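Local coordinates for cyclic di-GMP-binding protein XC_3703 (Xanthomonas campestris pv. campestris, PDB 5B7W) that binds the bacterial second messenger cyclic di-GMP and, as its effector, regulates virulence and biofilm formation, at residues L15-V19 with L41-I47; Q21-L26 with I63-R67. All coordinates share one frame; numbering follows the deposited sequence.

Both contacts belong to the RRM-like domain II, and together they illustrate how two helices settle on one side of a four-stranded antiparallel sheet and against each other. Helix 12-26 serves in each: its earlier turns meet the sheet in contact 1, its last turns meet helix 54-70 in contact 2. Along the chain the segments alternate, 15-19, 21-26, 41-47, then 63-67, with helix 54-70 following strand 46-51. The centres lie about 12 Å apart, and the contacts join directly where Ile47 packs on Leu64 and the backbone of Ala18 on Arg67. The result is one continuous helix-on-sheet layer, away from the predicted cyclic di-GMP site.

Contact 1 of 2, residues L15-V19 with L41-I47; sequences LTNAV and LEDGKVI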
loop_
_atom_site.group_PDB
_atom_site.type_symbol
_atom_site.label_atom_id
_atom_site.label_comp_id
_atom_site.label_asym_id
_atom_site.label_seq_id
_atom_site.Cartn_x
_atom_site.Cartn_y
_atom_site.Cartn_z
ATOM N N LEU A 15 5.475 -8.481 -3.378
ATOM C CA LEU A 15 6.156 -7.633 -2.406
ATOM C C LEU A 15 7.558 -8.156 -2.123
ATOM O O LEU A 15 8.504 -7.373 -1.981
ATOM C CB LEU A 15 5.339 -7.551 -1.116
ATOM C CG LEU A 15 5.957 -6.756 0.037
ATOM C CD1 LEU A 15 6.288 -5.337 -0.396
ATOM C CD2 LEU A 15 5.030 -6.749 1.243
ATOM N N THR A 16 7.709 -9.480 -2.049
ATOM C CA THR A 16 9.030 -10.069 -1.857
ATOM C C THR A 16 9.898 -9.892 -3.097
ATOM O O THR A 16 11.092 -9.590 -2.987
ATOM C CB THR A 16 8.895 -11.552 -1.505
ATOM O OG1 THR A 16 8.108 -11.693 -0.316
ATOM C CG2 THR A 16 10.264 -12.177 -1.277
ATOM N N ASN A 17 9.315 -10.075 -4.285
ATOM C CA ASN A 17 10.075 -9.899 -5.518
ATOM C C ASN A 17 10.591 -8.473 -5.653
ATOM O O ASN A 17 11.748 -8.257 -6.031
ATOM C CB ASN A 17 9.217 -10.272 -6.727
ATOM C CG ASN A 17 9.305 -11.745 -7.073
ATOM O OD1 ASN A 17 8.765 -12.188 -8.088
ATOM N ND2 ASN A 17 9.990 -12.512 -6.233
ATOM N N ALA A 18 9.747 -7.485 -5.341
ATOM C CA ALA A 18 10.159 -6.090 -5.473
ATOM C C ALA A 18 11.334 -5.767 -4.558
ATOM O O ALA A 18 12.258 -5.045 -4.952
ATOM C CB ALA A 18 8.979 -5.164 -5.180
ATOM N N VAL A 19 11.319 -6.295 -3.332
ATOM C CA VAL A 19 12.428 -6.059 -2.412
ATOM C C VAL A 19 13.690 -6.756 -2.905
ATOM O O VAL A 19 14.791 -6.196 -2.835
ATOM C CB VAL A 19 12.047 -6.510 -0.990
ATOM C CG1 VAL A 19 13.224 -6.331 -0.041
ATOM C CG2 VAL A 19 10.838 -5.732 -0.494
ATOM N N LEU A 41 12.867 -6.914 4.011
ATOM C CA LEU A 41 11.436 -7.101 4.209
ATOM C C LEU A 41 11.207 -7.854 5.515
ATOM O O LEU A 41 11.744 -8.951 5.707
ATOM C CB LEU A 41 10.825 -7.857 3.033
ATOM C CG LEU A 41 9.319 -8.100 3.136
ATOM C CD1 LEU A 41 8.581 -6.777 3.264
ATOM C CD2 LEU A 41 8.819 -8.886 1.935
ATOM N N GLU A 42 10.411 -7.270 6.405
ATOM C CA GLU A 42 10.220 -7.783 7.757
ATOM C C GLU A 42 8.763 -8.180 7.946
ATOM O O GLU A 42 7.868 -7.334 7.841
ATOM C CB GLU A 42 10.637 -6.734 8.789
ATOM C CG GLU A 42 10.371 -7.113 10.232
ATOM C CD GLU A 42 10.802 -6.023 11.193
ATOM O OE1 GLU A 42 11.943 -5.533 11.060
ATOM O OE2 GLU A 42 9.999 -5.649 12.073
ATOM N N ASP A 43 8.532 -9.464 8.223
ATOM C CA ASP A 43 7.203 -10.017 8.483
ATOM C C ASP A 43 6.223 -9.752 7.345
ATOM O O ASP A 43 5.006 -9.759 7.558
ATOM C CB ASP A 43 6.629 -9.483 9.802
ATOM C CG ASP A 43 7.476 -9.859 11.002
ATOM O OD1 ASP A 43 8.155 -10.906 10.950
ATOM O OD2 ASP A 43 7.462 -9.106 11.999
ATOM N N GLY A 44 6.728 -9.518 6.135
ATOM C CA GLY A 44 5.864 -9.192 5.017
ATOM C C GLY A 44 5.079 -7.912 5.186
ATOM O O GLY A 44 4.071 -7.718 4.502
ATOM N N LYS A 45 5.511 -7.031 6.082
ATOM C CA LYS A 45 4.815 -5.784 6.377
ATOM C C LYS A 45 5.736 -4.575 6.389
ATOM O O LYS A 45 5.330 -3.496 5.949
ATOM C CB LYS A 45 4.098 -5.887 7.736
ATOM C CG LYS A 45 3.122 -7.044 7.851
ATOM C CD LYS A 45 2.622 -7.201 9.278
ATOM C CE LYS A 45 1.504 -8.228 9.364
ATOM N NZ LYS A 45 0.702 -8.290 8.111
ATOM N N VAL A 46 6.963 -4.722 6.882
ATOM C CA VAL A 46 7.875 -3.606 7.087
ATOM C C VAL A 46 9.080 -3.781 6.174
ATOM O O VAL A 46 9.674 -4.863 6.123
ATOM C CB VAL A 46 8.316 -3.502 8.559
ATOM C CG1 VAL A 46 9.409 -2.455 8.718
ATOM C CG2 VAL A 46 7.124 -3.177 9.445
ATOM N N ILE A 47 9.433 -2.719 5.455
ATOM C CA ILE A 47 10.645 -2.670 4.649
ATOM C C ILE A 47 11.616 -1.731 5.351
ATOM O O ILE A 47 11.358 -0.526 5.464
ATOM C CB ILE A 47 10.367 -2.203 3.214
ATOM C CG1 ILE A 47 9.413 -3.168 2.509
ATOM C CG2 ILE A 47 11.669 -2.077 2.437
ATOM C CD1 ILE A 47 9.091 -2.769 1.086
#
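Leu41 lays its branched end over the side of helix 12-26, between Leu15 and Val19, in the helix-on-sheet packing of an RRM-like domain. The sheet side of the contact is a hairpin: strand 38-42, at the edge of the sheet, turns through Asp43 and Gly44 into strand 46-51. A classic beta bulge, with Lys45 and Val46 both facing Glu42, closes the turn, and Glu42 O accepts from the backbone N of each.

The helix presents Leu15 and Val19, one turn apart. Leu15 has CG trans to its own N (chi1 177°), which carries its methyls out to the hairpin, where the branch point CG lies 4.0 Å from Leu41 CD2. Its two methyls then part company: CD1 meets Ile47 CD1 at 4.1 Å, on the buried side of the hairpin, while CD2 reaches the turn. Val19 stands about square to Leu41, with CG2 4.1 Å from Leu41 CB, and the same methyl comes within 3.8 Å of Ile47 CD1. Ile47 runs past Val19 in the opposite direction, its CG1 set beside the backbone N (chi1 -61°), so that its terminal methyl touches both helix residues.

Across this surface the grip is apolar. Thr16 borders it with OG1 3.7 Å from Leu41 CD2, but that hydroxyl is hydrogen-bonded to Lys12 O within the helix, and to Leu41 it offers packing alone. Deeper in, strand 90-96 and helix 54-70 continue the hydrophobic layer: Val96 touches Leu15 and Ile47, Leu68 touches Leu15, and Leu64 touches Ile47. At the turn, the approach is made to backbone, with Leu15 CD2 resting 3.5 Å from Gly44 O.

Contact 2 of 2, residues Q21-L26 with I63-R67; sequences QANREL and ILRAR
Ala22 and Ile63 form the apolar side of the contact between helices 12-26 and 54-70, with Ala22 CB 4.2 Å from Ile63 CG2. Ala22 also brings the two backbones near, its CA 6.0 Å from that of Leu64, and its small CB sits 3.8 Å from Arg67 CG. One turn on, Leu26 CD2 meets Ile63 CD1 at 3.7 Å, the two side chains crossing at a slant, while Phe39 of strand 38-42 touches both Ala22 and Leu26 from the sheet side.

The charged part lies outward. Arg67 bends at chi2 and chi3 (105° at the latter), which lays its CG and CD along helix 12-26 and brings a face of the guanidinium to the carboxylate of Glu25. Glu25 OE2 stands 3.1 Å from Arg67 NE, over that face, with the carboxylate and guanidinium planes 69° apart; it is a salt bridge of charge alone, with no N-H aimed at the oxygen. Glu25 OE1 also stays near Arg67 NE while resting 3.4 Å from Ile63 CG2, so the carboxylate borders the apolar side as well. Gln21 flanks the arginine too, its CB 3.9 Å from Arg67 CD and its OE1 more loosely placed near the guanidinium edge.

With segment axes 9.5 Å apart and their N-to-C directions 131° apart, this is the helix pair that lies on one side of the sheet in an RRM-like domain.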
loop_
_atom_site.group_PDB
_atom_site.type_symbol
_atom_site.label_atom_id
_atom_site.label_comp_id
_atom_site.label_asym_id
_atom_site.label_seq_id
_atom_site.Cartn_x
_atom_site.Cartn_y
_atom_site.Cartn_z
ATOM N N GLN A 21 14.417 -7.457 -6.045
ATOM C CA GLN A 21 14.901 -6.713 -7.202
ATOM C C GLN A 21 15.522 -5.384 -6.791
ATOM O O GLN A 21 16.447 -4.905 -7.456
ATOM C CB GLN A 21 13.763 -6.488 -8.201
ATOM C CG GLN A 21 13.191 -7.775 -8.782
ATOM C CD GLN A 21 11.970 -7.540 -9.654
ATOM O OE1 GLN A 21 11.600 -6.399 -9.934
ATOM N NE2 GLN A 21 11.331 -8.625 -10.079
ATOM N N ALA A 22 15.035 -4.779 -5.705
ATOM C CA ALA A 22 15.632 -3.537 -5.223
ATOM C C ALA A 22 17.036 -3.774 -4.682
ATOM O O ALA A 22 17.940 -2.961 -4.907
ATOM C CB ALA A 22 14.742 -2.902 -4.155
ATOM N N ASN A 23 17.238 -4.880 -3.960
ATOM C CA ASN A 23 18.581 -5.223 -3.501
ATOM C C ASN A 23 19.492 -5.560 -4.673
ATOM O O ASN A 23 20.664 -5.163 -4.690
ATOM C CB ASN A 23 18.516 -6.387 -2.512
ATOM C CG ASN A 23 18.108 -5.946 -1.122
ATOM O OD1 ASN A 23 18.616 -4.953 -0.600
ATOM N ND2 ASN A 23 17.178 -6.676 -0.517
ATOM N N ARG A 24 18.973 -6.291 -5.662
ATOM C CA ARG A 24 19.752 -6.573 -6.864
ATOM C C ARG A 24 20.101 -5.288 -7.604
ATOM O O ARG A 24 21.198 -5.163 -8.164
ATOM C CB ARG A 24 18.980 -7.523 -7.779
ATOM C CG ARG A 24 19.162 -8.996 -7.453
ATOM C CD ARG A 24 20.226 -9.624 -8.339
ATOM N NE ARG A 24 19.801 -9.685 -9.736
ATOM C CZ ARG A 24 19.153 -10.712 -10.276
ATOM N NH1 ARG A 24 18.852 -11.772 -9.537
ATOM N NH2 ARG A 24 18.805 -10.681 -11.555
ATOM N N GLU A 25 19.185 -4.318 -7.608
ATOM C CA GLU A 25 19.431 -3.074 -8.330
ATOM C C GLU A 25 20.514 -2.245 -7.652
ATOM O O GLU A 25 21.295 -1.565 -8.327
ATOM C CB GLU A 25 18.131 -2.279 -8.451
ATOM C CG GLU A 25 18.131 -1.251 -9.564
ATOM C CD GLU A 25 16.729 -0.903 -10.027
ATOM O OE1 GLU A 25 16.203 0.146 -9.599
ATOM O OE2 GLU A 25 16.152 -1.682 -10.815
ATOM N N LEU A 26 20.580 -2.291 -6.318
ATOM C CA LEU A 26 21.637 -1.580 -5.605
ATOM C C LEU A 26 23.011 -2.139 -5.939
ATOM O O LEU A 26 23.990 -1.387 -5.998
ATOM C CB LEU A 26 21.401 -1.652 -4.097
ATOM C CG LEU A 26 20.465 -0.617 -3.480
ATOM C CD1 LEU A 26 20.445 -0.794 -1.974
ATOM C CD2 LEU A 26 20.906 0.785 -3.859
ATOM N N ILE A 63 14.302 3.907 -5.684
ATOM C CA ILE A 63 14.448 2.549 -6.197
ATOM C C ILE A 63 13.309 1.669 -5.700
ATOM O O ILE A 63 12.715 0.901 -6.465
ATOM C CB ILE A 63 15.817 1.968 -5.799
ATOM C CG1 ILE A 63 16.950 2.794 -6.410
ATOM C CG2 ILE A 63 15.922 0.508 -6.222
ATOM C CD1 ILE A 63 18.324 2.379 -5.933
ATOM N N LEU A 64 12.990 1.770 -4.407
ATOM C CA LEU A 64 11.945 0.931 -3.831
ATOM C C LEU A 64 10.587 1.233 -4.452
ATOM O O LEU A 64 9.795 0.318 -4.706
ATOM C CB LEU A 64 11.899 1.117 -2.314
ATOM C CG LEU A 64 10.890 0.249 -1.560
ATOM C CD1 LEU A 64 11.192 -1.229 -1.767
ATOM C CD2 LEU A 64 10.879 0.595 -0.080
ATOM N N ARG A 65 10.298 2.513 -4.704
ATOM C CA ARG A 65 9.049 2.872 -5.369
ATOM C C ARG A 65 8.978 2.261 -6.763
ATOM O O ARG A 65 7.970 1.648 -7.134
ATOM C CB ARG A 65 8.905 4.393 -5.447
ATOM C CG ARG A 65 8.517 5.070 -4.143
ATOM C CD ARG A 65 7.970 6.466 -4.414
ATOM N NE ARG A 65 7.424 7.100 -3.217
ATOM C CZ ARG A 65 7.985 8.132 -2.595
ATOM N NH1 ARG A 65 9.112 8.654 -3.058
ATOM N NH2 ARG A 65 7.416 8.645 -1.513
ATOM N N ALA A 66 10.048 2.414 -7.548
ATOM C CA ALA A 66 10.043 1.905 -8.916
ATOM C C ALA A 66 9.918 0.388 -8.945
ATOM O O ALA A 66 9.240 -0.170 -9.816
ATOM C CB ALA A 66 11.309 2.352 -9.646
ATOM N N ARG A 67 10.563 -0.299 -7.999
ATOM C CA ARG A 67 10.467 -1.753 -7.958
ATOM C C ARG A 67 9.060 -2.208 -7.591
ATOM O O ARG A 67 8.517 -3.127 -8.214
ATOM C CB ARG A 67 11.492 -2.325 -6.977
ATOM C CG ARG A 67 12.938 -2.200 -7.437
ATOM C CD ARG A 67 13.109 -2.702 -8.862
ATOM N NE ARG A 67 13.254 -1.602 -9.811
ATOM C CZ ARG A 67 12.908 -1.670 -11.092
ATOM N NH1 ARG A 67 12.389 -2.787 -11.583
ATOM N NH2 ARG A 67 13.077 -0.618 -11.882
#